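Local coordinates for protein putative phthiocerol dimycocerosate transporter LppX (Mycobacterium tuberculosis, PDB 2BYO) that probably carries phthiocerol dimycocerosates from the cell membrane to the outer membrane, holding lipid in a large hydrophobic cavity, at residues S165-T170 and S185-S190; G127-Q132 and T148-A153; T39-A44 and L195-W200. One frame throughout, in Å; residues are numbered along the deposited sequence.

All three contacts join neighbouring strands of one antiparallel sheet, the U-shaped half-barrel whose hydrophobic cavity holds the fatty acids. Contacts 1 and 2 lie side by side, their centres about 10 Å apart; strand 167-174 of contact 1 runs next to strand 142-151 of contact 2, and Arg167 O probably accepts a hydrogen bond from Ile151 N at 2.8 Å. Contact 3 pairs strand 40-49 with strand 191-198, on the opposite side of the chain's centre, its own centre about 22 Å from that of contact 1 and 24 Å from that of contact 2. One alpha-linolenic acid touches both contacts 1 and 3, and docosahexaenoic acid lies against residues of all three.

Contact 1. Residues S165-T170 and S185-S190; sequences SARPAT and SIDLGS. With LNL (alpha-linolenic acid), chain K.
Arg167 folds back onto Asp187 because its chain is bent twice, chi2 (-56°) swinging CD and chi3 (-51°) swinging NE out of the extended course. The two residues sit near the open end of the antiparallel beta hairpin built from strands 167-174 and 181-187. There the guanidinium approaches side-on and puts two nitrogens on a single atom, the carbonyl O of Asp187. NE makes the shorter and straighter bond, 2.9 Å from that O, while NH2 reaches the same oxygen from well above the carbonyl plane. The oxygen itself lies close to the plane of the guanidinium. NH2 also forms a rather long salt bridge to Asp187 OD2, at 3.5 Å, with the carboxylate turned nearly perpendicular to the guanidinium (85°). Gly189 N lies over one face of the guanidinium, displaced toward its rim. One arginine thus holds both the backbone carbonyl and the side chain of Asp187 where strand 181-187 ends, while Pro168 CG rests 3.8 Å from OD2 of the same carboxylate.

Further into the hairpin the backbones take over. Asp187 N donates to Pro168 O over 3.0 Å, and Thr170 and Ser185 exchange two bonds as a hydrogen-bonded pair. Between them Ala169 and Ile186 form a non-hydrogen-bonded pair, and their side chains share a buried face of the sheet. Ile186 there meets Val156 and Leu159 of helix 153-159, and its CG2 branch comes within 4.1 Å of alpha-linolenic acid C16. Thr170 and Ser185 point to the other face, where the hydroxyls do not touch directly: a water lies 3.1 Å from Thr170 OG1 and joins it by hydrogen bonds to Ser185 OG.

Contact 2. Residues G127-Q132 and T148-A153; sequences GVTNLQ and TGTIPA
Thr129 and Thr150 face one another across the first pair of an antiparallel beta hairpin, their side chains set at a slant. Thr129 OG1 touches a carbon, Thr150 CB at 3.6 Å, instead of the opposing hydroxyl, and Thr150 OG1 is turned away from Thr129. At the next hydrogen-bonded pair, Gln132 and Thr148 meet on the same face: Thr148 OG1 comes to 3.3 Å from Gln132 CB, while the amide of Gln132 extends away from the threonine and along its own strand. Its NE2 donates to Asn130 OD1, 2.9 Å distant, from above the plane of the acceptor amide.

Both pairs are of the hydrogen-bonded type, yet the register slips by one residue between them. This beta bulge sets Asn130 and Leu131 opposite Gly149, with Asn130 in the left-handed region of backbone space (phi 55°, psi 47°). Leu131 directs its chain to the other face, toward Leu24, Leu25 and Ile28 of helix 22-36, and its CD2 passes 4.1 Å from CA of Gly149, where no side chain intervenes. At the start of the hairpin the ring of Pro152, the N-cap of helix 153-159, lies against Gly127, with CD 3.3 Å from the carbonyl O of Gly127.

Waters span the bulge. One donates to Asn130 O and to Thr148 OG1, a hydroxyl that is also hydrogen-bonded to Gln134 OE1; another joins Asn130 ND2 to Thr150 OG1. The chemistry is therefore divided by face: threonine and amide groups lie on a hydrated side, whereas Leu131 packs on the helix, and Val128 and Ile151 lie beside the docosahexaenoic acid on the apolar side that lines the lipid cavity.

Contact 3. Residues T39-A44 and L195-W200; sequences TSVHVA and LTQSKW. With ZN (zinc ion), chain C; LNL (alpha-linolenic acid), chain K; HXA (docosa-4,7,10,13,16,19-hexaenoic acid), chain I.
His42 and Ser198 anchor the backbone pairing, exchanging two hydrogen bonds, of which His42 N to Ser198 O is the shorter at 2.8 Å. Ala44 and Thr196 form a second hydrogen-bonded pair, and Val43 with Gln197 is the non-hydrogen-bonded pair between them. A water donates to Ala44 O and is hydrogen-bonded to Thr196 OG1, a hydroxyl that is also hydrogen-bonded to Arg183 NE.

Apolar contacts gather on the face that bears Val43. Its CG1, anti to the backbone N (chi1 171°), meets Leu195 CG at 3.5 Å, and its CG2 branch reaches C9 of docosahexaenoic acid. Leu195 turns CD1 to C7 of alpha-linolenic acid, 3.6 Å away, and its other methyl, CD2, to the docosahexaenoic acid, so that it touches both lipids. Val41 lays CG2 obliquely by the indole of Trp200, 3.8 Å from CD1.

The strands concerned, 40-49 and 191-198, are the first and last of the chain, joined side by side in the middle of the U-shaped half-barrel, so that this face lines its lipid cavity. Polar anchoring is found here too: Trp200 NE1 donates to a lone pair of Gln197 OE1 at 3.0 Å, close to the plane of both groups. This fixes the amide rotation and turns NE2 to the lipid, 3.8 Å from C9 of docosahexaenoic acid.

Metal binding occupies the opposite face. His42 NE2 coordinates a zinc ion at 2.0 Å, with two waters and Asp61 as the other ligands, while ND1 binds another zinc ion together with Asp63. Coordination through both nitrogens would be consistent with a deprotonated, imidazolate-like ring. Ser198 OG approaches that ring obliquely, 3.6 Å from CD2 of His42, and the Lys199 chain lies against His42 CB.

Contact 1. Residues S165-T170 and S185-S190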
loop_
_atom_site.group_PDB
_atom_site.type_symbol
_atom_site.label_atom_id
_atom_site.label_comp_id
_atom_site.label_asym_id
_atom_site.label_seq_id
_atom_site.Cartn_x
_atom_site.Cartn_y
_atom_site.Cartn_z
ATOM N N SER A 165 -7.062 18.005 -1.324
ATOM C CA SER A 165 -6.419 18.548 -0.128
ATOM C C SER A 165 -5.435 17.574 0.476
ATOM O O SER A 165 -5.388 16.388 0.099
ATOM C CB SER A 165 -7.462 18.963 0.925
ATOM O OG SER A 165 -8.156 17.841 1.457
ATOM N N ALA A 166 -4.639 18.090 1.406
ATOM C CA ALA A 166 -3.732 17.262 2.191
ATOM C C ALA A 166 -4.558 16.336 3.078
ATOM O O ALA A 166 -5.589 16.745 3.616
ATOM C CB ALA A 166 -2.809 18.135 3.036
ATOM N N ARG A 167 -4.117 15.091 3.225
ATOM C CA ARG A 167 -4.882 14.095 3.971
ATOM C C ARG A 167 -4.063 13.467 5.099
ATOM O O ARG A 167 -2.841 13.362 4.984
ATOM C CB ARG A 167 -5.388 13.005 3.024
ATOM C CG ARG A 167 -6.307 13.505 1.896
ATOM C CD ARG A 167 -7.524 14.276 2.391
ATOM N NE ARG A 167 -8.252 13.551 3.430
ATOM C CZ ARG A 167 -9.200 14.082 4.208
ATOM N NH1 ARG A 167 -9.561 15.355 4.074
ATOM N NH2 ARG A 167 -9.794 13.329 5.134
ATOM N N PRO A 168 -4.737 13.064 6.198
ATOM C CA PRO A 168 -4.047 12.365 7.273
ATOM C C PRO A 168 -3.673 10.944 6.860
ATOM O O PRO A 168 -4.417 10.283 6.133
ATOM C CB PRO A 168 -5.059 12.338 8.425
ATOM C CG PRO A 168 -6.346 12.798 7.888
ATOM C CD PRO A 168 -6.168 13.279 6.485
ATOM N N ALA A 169 -2.511 10.509 7.315
ATOM C CA ALA A 169 -2.033 9.171 7.076
ATOM C C ALA A 169 -1.393 8.646 8.358
ATOM O O ALA A 169 -1.099 9.424 9.288
ATOM C CB ALA A 169 -1.034 9.168 5.932
ATOM N N THR A 170 -1.201 7.331 8.404
ATOM C CA THR A 170 -0.584 6.669 9.545
ATOM C C THR A 170 0.302 5.529 9.060
ATOM O O THR A 170 -0.026 4.869 8.073
ATOM C CB THR A 170 -1.640 6.078 10.492
ATOM O OG1 THR A 170 -2.621 7.076 10.808
ATOM C CG2 THR A 170 -0.969 5.567 11.812
ATOM N N SER A 185 -1.862 3.493 6.356
ATOM C CA SER A 185 -3.210 3.843 5.980
ATOM C C SER A 185 -3.363 5.345 5.735
ATOM O O SER A 185 -2.586 6.157 6.238
ATOM C CB SER A 185 -4.217 3.338 7.024
ATOM O OG SER A 185 -4.244 4.160 8.163
ATOM N N ILE A 186 -4.362 5.679 4.930
ATOM C CA ILE A 186 -4.652 7.048 4.575
ATOM C C ILE A 186 -6.161 7.239 4.656
ATOM O O ILE A 186 -6.939 6.370 4.250
ATOM C CB ILE A 186 -4.077 7.422 3.183
ATOM C CG1 ILE A 186 -4.278 8.913 2.897
ATOM C CG2 ILE A 186 -4.677 6.565 2.070
ATOM C CD1 ILE A 186 -3.506 9.404 1.690
ATOM N N ASP A 187 -6.552 8.372 5.222
ATOM C CA ASP A 187 -7.948 8.739 5.364
ATOM C C ASP A 187 -8.189 9.751 4.276
ATOM O O ASP A 187 -7.732 10.887 4.366
ATOM C CB ASP A 187 -8.196 9.330 6.748
ATOM C CG ASP A 187 -9.536 10.036 6.868
ATOM O OD1 ASP A 187 -10.513 9.693 6.151
ATOM O OD2 ASP A 187 -9.605 10.947 7.719
ATOM N N LEU A 188 -8.866 9.299 3.229
ATOM C CA LEU A 188 -9.241 10.136 2.127
ATOM C C LEU A 188 -10.578 10.764 2.548
ATOM O O LEU A 188 -11.168 10.367 3.550
ATOM C CB LEU A 188 -9.369 9.298 0.851
ATOM C CG LEU A 188 -8.169 8.383 0.539
ATOM C CD1 LEU A 188 -8.548 7.291 -0.464
ATOM C CD2 LEU A 188 -6.986 9.194 0.025
ATOM N N GLY A 189 -11.053 11.750 1.819
ATOM C CA GLY A 189 -12.318 12.393 2.207
ATOM C C GLY A 189 -13.461 11.386 2.300
ATOM O O GLY A 189 -14.119 11.265 3.340
ATOM N N SER A 190 -13.651 10.636 1.218
ATOM C CA SER A 190 -14.775 9.720 1.061
ATOM C C SER A 190 -14.576 8.360 1.732
ATOM O O SER A 190 -15.541 7.627 1.961
ATOM C CB SER A 190 -15.009 9.484 -0.435
ATOM O OG SER A 190 -13.820 8.965 -1.031
HETATM O O1 LNL K . 0.453 -1.984 -8.547
HETATM C C1 LNL K . 0.119 -3.137 -8.183
HETATM O O2 LNL K . -1.081 -3.451 -8.001
HETATM C C2 LNL K . 1.194 -4.190 -7.982
HETATM C C3 LNL K . 1.596 -4.326 -6.519
HETATM C C4 LNL K . 0.612 -5.182 -5.713
HETATM C C5 LNL K . -0.236 -4.420 -4.682
HETATM C C6 LNL K . 0.545 -3.418 -3.814
HETATM C C7 LNL K . -0.377 -2.324 -3.269
HETATM C C8 LNL K . -0.498 -1.113 -4.201
HETATM C C9 LNL K . -0.685 0.196 -3.428
HETATM C C10 LNL K . -2.089 0.788 -3.545
HETATM C C11 LNL K . -2.903 0.414 -2.322
HETATM C C12 LNL K . -2.766 1.005 -1.127
HETATM C C13 LNL K . -1.791 2.133 -0.847
HETATM C C14 LNL K . -1.464 2.228 0.644
HETATM C C15 LNL K . -2.380 3.173 1.424
HETATM C C16 LNL K . -1.618 3.919 2.520
HETATM C C17 LNL K . -0.746 5.045 1.957
HETATM C C18 LNL K . -0.096 5.889 3.037
HETATM O O HOH W 1 -4.827 7.165 8.567
#

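Contact 2. Residues G127-Q132 and T148-A153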
loop_
_atom_site.group_PDB
_atom_site.type_symbol
_atom_site.label_atom_id
_atom_site.label_comp_id
_atom_site.label_asym_id
_atom_site.label_seq_id
_atom_site.Cartn_x
_atom_site.Cartn_y
_atom_site.Cartn_z
ATOM N N GLY A 127 7.466 17.350 2.602
ATOM C CA GLY A 127 6.115 17.519 2.085
ATOM C C GLY A 127 5.187 16.920 3.111
ATOM O O GLY A 127 4.133 17.479 3.394
ATOM N N VAL A 128 5.589 15.780 3.676
ATOM C CA VAL A 128 4.887 15.224 4.828
ATOM C C VAL A 128 5.075 16.190 6.002
ATOM O O VAL A 128 6.199 16.588 6.322
ATOM C CB VAL A 128 5.380 13.812 5.213
ATOM C CG1 VAL A 128 4.678 13.315 6.474
ATOM C CG2 VAL A 128 5.143 12.843 4.071
ATOM N N THR A 129 3.957 16.586 6.605
ATOM C CA THR A 129 3.955 17.510 7.735
ATOM C C THR A 129 3.318 16.873 8.965
ATOM O O THR A 129 2.703 15.811 8.886
ATOM C CB THR A 129 3.209 18.808 7.393
ATOM O OG1 THR A 129 1.921 18.498 6.861
ATOM C CG2 THR A 129 3.989 19.612 6.383
ATOM N N ASN A 130 3.509 17.527 10.104
ATOM C CA ASN A 130 2.823 17.182 11.340
ATOM C C ASN A 130 3.006 15.739 11.737
ATOM O O ASN A 130 2.037 15.053 12.069
ATOM C CB ASN A 130 1.325 17.523 11.235
ATOM C CG ASN A 130 0.650 17.658 12.612
ATOM O OD1 ASN A 130 1.316 17.630 13.655
ATOM N ND2 ASN A 130 -0.669 17.819 12.609
ATOM N N LEU A 131 4.252 15.269 11.684
ATOM C CA LEU A 131 4.572 13.916 12.124
ATOM C C LEU A 131 4.377 13.829 13.627
ATOM O O LEU A 131 4.855 14.676 14.348
ATOM C CB LEU A 131 6.011 13.530 11.748
ATOM C CG LEU A 131 6.267 13.291 10.251
ATOM C CD1 LEU A 131 7.737 12.960 10.012
ATOM C CD2 LEU A 131 5.380 12.177 9.716
ATOM N N GLN A 132 3.651 12.815 14.088
ATOM C CA GLN A 132 3.404 12.625 15.523
ATOM C C GLN A 132 3.609 11.160 15.882
ATOM O O GLN A 132 3.056 10.264 15.234
ATOM C CB GLN A 132 1.974 13.046 15.898
ATOM C CG GLN A 132 1.732 14.545 15.967
ATOM C CD GLN A 132 0.250 14.894 16.166
ATOM O OE1 GLN A 132 -0.474 14.227 16.924
ATOM N NE2 GLN A 132 -0.202 15.946 15.488
ATOM N N THR A 148 1.668 9.200 12.947
ATOM C CA THR A 148 0.710 9.869 12.091
ATOM C C THR A 148 1.375 11.054 11.432
ATOM O O THR A 148 2.374 11.567 11.913
ATOM C CB THR A 148 -0.502 10.380 12.891
ATOM O OG1 THR A 148 -0.047 11.215 13.965
ATOM C CG2 THR A 148 -1.293 9.224 13.464
ATOM N N GLY A 149 0.789 11.514 10.344
ATOM C CA GLY A 149 1.343 12.636 9.593
ATOM C C GLY A 149 0.334 13.091 8.571
ATOM O O GLY A 149 -0.688 12.433 8.379
ATOM N N THR A 150 0.620 14.210 7.918
ATOM C CA THR A 150 -0.266 14.764 6.916
ATOM C C THR A 150 0.461 14.762 5.565
ATOM O O THR A 150 1.589 15.234 5.458
ATOM C CB THR A 150 -0.729 16.159 7.347
ATOM O OG1 THR A 150 -1.589 16.017 8.487
ATOM C CG2 THR A 150 -1.476 16.890 6.226
ATOM N N ILE A 151 -0.191 14.188 4.556
ATOM C CA ILE A 151 0.399 14.008 3.231
ATOM C C ILE A 151 -0.154 15.077 2.287
ATOM O O ILE A 151 -1.362 15.268 2.214
ATOM C CB ILE A 151 0.108 12.575 2.697
ATOM C CG1 ILE A 151 0.723 11.540 3.652
ATOM C CG2 ILE A 151 0.657 12.385 1.283
ATOM C CD1 ILE A 151 0.580 10.094 3.199
ATOM N N PRO A 152 0.732 15.784 1.562
ATOM C CA PRO A 152 0.275 16.854 0.680
ATOM C C PRO A 152 -0.552 16.319 -0.481
ATOM O O PRO A 152 -0.318 15.201 -0.937
ATOM C CB PRO A 152 1.573 17.481 0.170
ATOM C CG PRO A 152 2.623 16.469 0.379
ATOM C CD PRO A 152 2.193 15.590 1.502
ATOM N N ALA A 153 -1.513 17.114 -0.938
ATOM C CA ALA A 153 -2.441 16.702 -1.995
ATOM C C ALA A 153 -1.726 16.062 -3.187
ATOM O O ALA A 153 -2.186 15.057 -3.720
ATOM C CB ALA A 153 -3.266 17.885 -2.459
HETATM O O HOH W 2 -0.309 13.816 12.861
HETATM O O HOH W 3 -1.746 18.410 9.756
#

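Contact 3. Residues T39-A44 and L195-W200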
loop_
_atom_site.group_PDB
_atom_site.type_symbol
_atom_site.label_atom_id
_atom_site.label_comp_id
_atom_site.label_asym_id
_atom_site.label_seq_id
_atom_site.Cartn_x
_atom_site.Cartn_y
_atom_site.Cartn_z
ATOM N N THR A 39 12.491 -9.129 -1.078
ATOM C CA THR A 39 12.431 -10.014 -2.225
ATOM C C THR A 39 10.970 -10.369 -2.489
ATOM O O THR A 39 10.547 -10.552 -3.641
ATOM C CB THR A 39 13.223 -11.303 -1.951
ATOM O OG1 THR A 39 14.538 -10.971 -1.492
ATOM C CG2 THR A 39 13.336 -12.150 -3.203
ATOM N N SER A 40 10.199 -10.493 -1.412
ATOM C CA SER A 40 8.789 -10.881 -1.518
ATOM C C SER A 40 8.031 -10.464 -0.272
ATOM O O SER A 40 8.627 -10.246 0.779
ATOM C CB SER A 40 8.647 -12.389 -1.757
ATOM O OG SER A 40 9.146 -13.140 -0.664
ATOM N N VAL A 41 6.718 -10.333 -0.400
ATOM C CA VAL A 41 5.886 -9.900 0.709
ATOM C C VAL A 41 4.430 -10.274 0.406
ATOM O O VAL A 41 4.065 -10.436 -0.749
ATOM C CB VAL A 41 6.045 -8.357 0.948
ATOM C CG1 VAL A 41 5.492 -7.556 -0.222
ATOM C CG2 VAL A 41 5.389 -7.919 2.250
ATOM N N HIS A 42 3.627 -10.452 1.447
ATOM C CA HIS A 42 2.180 -10.613 1.296
ATOM C C HIS A 42 1.564 -9.278 1.682
ATOM O O HIS A 42 1.991 -8.664 2.673
ATOM C CB HIS A 42 1.672 -11.744 2.193
ATOM C CG HIS A 42 0.197 -11.994 2.092
ATOM N ND1 HIS A 42 -0.343 -12.944 1.250
ATOM C CD2 HIS A 42 -0.846 -11.448 2.760
ATOM C CE1 HIS A 42 -1.655 -12.960 1.394
ATOM N NE2 HIS A 42 -1.986 -12.049 2.291
ATOM N N VAL A 43 0.631 -8.797 0.862
ATOM C CA VAL A 43 -0.070 -7.540 1.117
ATOM C C VAL A 43 -1.584 -7.763 1.214
ATOM O O VAL A 43 -2.193 -8.441 0.359
ATOM C CB VAL A 43 0.223 -6.478 0.034
ATOM C CG1 VAL A 43 -0.675 -5.279 0.210
ATOM C CG2 VAL A 43 1.669 -6.014 0.116
ATOM N N ALA A 44 -2.162 -7.200 2.278
ATOM C CA ALA A 44 -3.592 -7.175 2.486
ATOM C C ALA A 44 -4.064 -5.732 2.414
ATOM O O ALA A 44 -3.653 -4.878 3.217
ATOM C CB ALA A 44 -3.936 -7.778 3.822
ATOM N N LEU A 195 -3.120 -0.721 4.171
ATOM C CA LEU A 195 -2.256 -1.719 3.579
ATOM C C LEU A 195 -1.439 -2.368 4.674
ATOM O O LEU A 195 -0.698 -1.698 5.387
ATOM C CB LEU A 195 -1.359 -1.062 2.538
ATOM C CG LEU A 195 -0.613 -2.061 1.673
ATOM C CD1 LEU A 195 -0.494 -1.525 0.259
ATOM C CD2 LEU A 195 0.763 -2.410 2.267
ATOM N N THR A 196 -1.589 -3.676 4.810
ATOM C CA THR A 196 -0.909 -4.431 5.838
ATOM C C THR A 196 0.042 -5.442 5.180
ATOM O O THR A 196 -0.373 -6.238 4.329
ATOM C CB THR A 196 -1.945 -5.127 6.750
ATOM O OG1 THR A 196 -2.815 -4.130 7.311
ATOM C CG2 THR A 196 -1.274 -5.909 7.888
ATOM N N GLN A 197 1.322 -5.383 5.568
ATOM C CA GLN A 197 2.335 -6.326 5.077
ATOM C C GLN A 197 2.542 -7.496 6.046
ATOM O O GLN A 197 2.406 -7.351 7.269
ATOM C CB GLN A 197 3.691 -5.627 4.890
ATOM C CG GLN A 197 3.728 -4.525 3.837
ATOM C CD GLN A 197 5.100 -3.885 3.702
ATOM O OE1 GLN A 197 6.107 -4.412 4.189
ATOM N NE2 GLN A 197 5.149 -2.749 3.022
ATOM N N SER A 198 2.921 -8.639 5.480
ATOM C CA SER A 198 3.324 -9.817 6.246
ATOM C C SER A 198 4.139 -10.730 5.344
ATOM O O SER A 198 4.317 -10.449 4.157
ATOM C CB SER A 198 2.090 -10.554 6.780
ATOM O OG SER A 198 1.231 -10.929 5.712
ATOM N N LYS A 199 4.627 -11.829 5.906
ATOM C CA LYS A 199 5.308 -12.886 5.132
ATOM C C LYS A 199 6.532 -12.377 4.375
ATOM O O LYS A 199 6.866 -12.853 3.292
ATOM C CB LYS A 199 4.327 -13.596 4.184
ATOM C CG LYS A 199 3.061 -14.116 4.904
ATOM C CD LYS A 199 2.257 -15.064 4.038
ATOM C CE LYS A 199 2.801 -16.481 4.046
ATOM N NZ LYS A 199 2.469 -17.224 5.295
ATOM N N TRP A 200 7.209 -11.412 4.982
ATOM C CA TRP A 200 8.379 -10.784 4.383
ATOM C C TRP A 200 9.394 -11.843 4.009
ATOM O O TRP A 200 9.801 -12.631 4.858
ATOM C CB TRP A 200 9.010 -9.796 5.367
ATOM C CG TRP A 200 8.049 -8.704 5.802
ATOM C CD1 TRP A 200 7.804 -7.519 5.159
ATOM C CD2 TRP A 200 7.211 -8.705 6.974
ATOM N NE1 TRP A 200 6.869 -6.778 5.864
ATOM C CE2 TRP A 200 6.493 -7.479 6.978
ATOM C CE3 TRP A 200 7.008 -9.616 8.026
ATOM C CZ2 TRP A 200 5.577 -7.149 7.982
ATOM C CZ3 TRP A 200 6.101 -9.285 9.032
ATOM C CH2 TRP A 200 5.393 -8.057 8.998
HETATM ZN ZN ZN C . -3.689 -12.286 3.229
HETATM O O1 LNL K . 0.453 -1.984 -8.547
HETATM C C1 LNL K . 0.119 -3.137 -8.183
HETATM O O2 LNL K . -1.081 -3.451 -8.001
HETATM C C2 LNL K . 1.194 -4.190 -7.982
HETATM C C3 LNL K . 1.596 -4.326 -6.519
HETATM C C4 LNL K . 0.612 -5.182 -5.713
HETATM C C5 LNL K . -0.236 -4.420 -4.682
HETATM C C6 LNL K . 0.545 -3.418 -3.814
HETATM C C7 LNL K . -0.377 -2.324 -3.269
HETATM C C8 LNL K . -0.498 -1.113 -4.201
HETATM C C9 LNL K . -0.685 0.196 -3.428
HETATM C C10 LNL K . -2.089 0.788 -3.545
HETATM C C11 LNL K . -2.903 0.414 -2.322
HETATM C C12 LNL K . -2.766 1.005 -1.127
HETATM C C13 LNL K . -1.791 2.133 -0.847
HETATM C C14 LNL K . -1.464 2.228 0.644
HETATM C C15 LNL K . -2.380 3.173 1.424
HETATM C C16 LNL K . -1.618 3.919 2.520
HETATM C C17 LNL K . -0.746 5.045 1.957
HETATM C C18 LNL K . -0.096 5.889 3.037
HETATM C C1 HXA I . 10.310 -0.075 -4.717
HETATM O O1 HXA I . 11.070 0.094 -5.701
HETATM O O2 HXA I . 9.707 0.864 -4.152
HETATM C C2 HXA I . 10.134 -1.485 -4.189
HETATM C C3 HXA I . 8.669 -1.786 -3.858
HETATM C C4 HXA I . 8.337 -3.268 -4.072
HETATM C C5 HXA I . 8.037 -4.021 -2.772
HETATM C C6 HXA I . 6.555 -4.389 -2.628
HETATM C C7 HXA I . 5.893 -3.681 -1.455
HETATM C C8 HXA I . 4.412 -3.439 -1.720
HETATM C C9 HXA I . 3.747 -2.751 -0.527
HETATM C C10 HXA I . 3.405 -1.282 -0.786
HETATM C C11 HXA I . 4.483 -0.311 -0.296
HETATM C C12 HXA I . 4.084 0.426 0.984
HETATM C C13 HXA I . 3.283 1.704 0.710
HETATM C C14 HXA I . 4.101 2.987 0.905
HETATM C C15 HXA I . 3.517 3.878 2.003
HETATM C C16 HXA I . 4.272 5.202 2.079
HETATM C C17 HXA I . 4.080 5.901 3.421
HETATM C C18 HXA I . 4.231 7.417 3.266
HETATM C C19 HXA I . 4.620 8.113 4.569
HETATM C C20 HXA I . 3.398 8.407 5.434
HETATM C C21 HXA I . 3.783 9.150 6.712
HETATM C C22 HXA I . 2.763 9.002 7.827
HETATM O O HOH W 4 -4.931 -4.229 5.771
HETATM O O HOH W 5 -3.273 -12.153 5.451
HETATM O O HOH W 6 -4.638 -14.450 2.679
#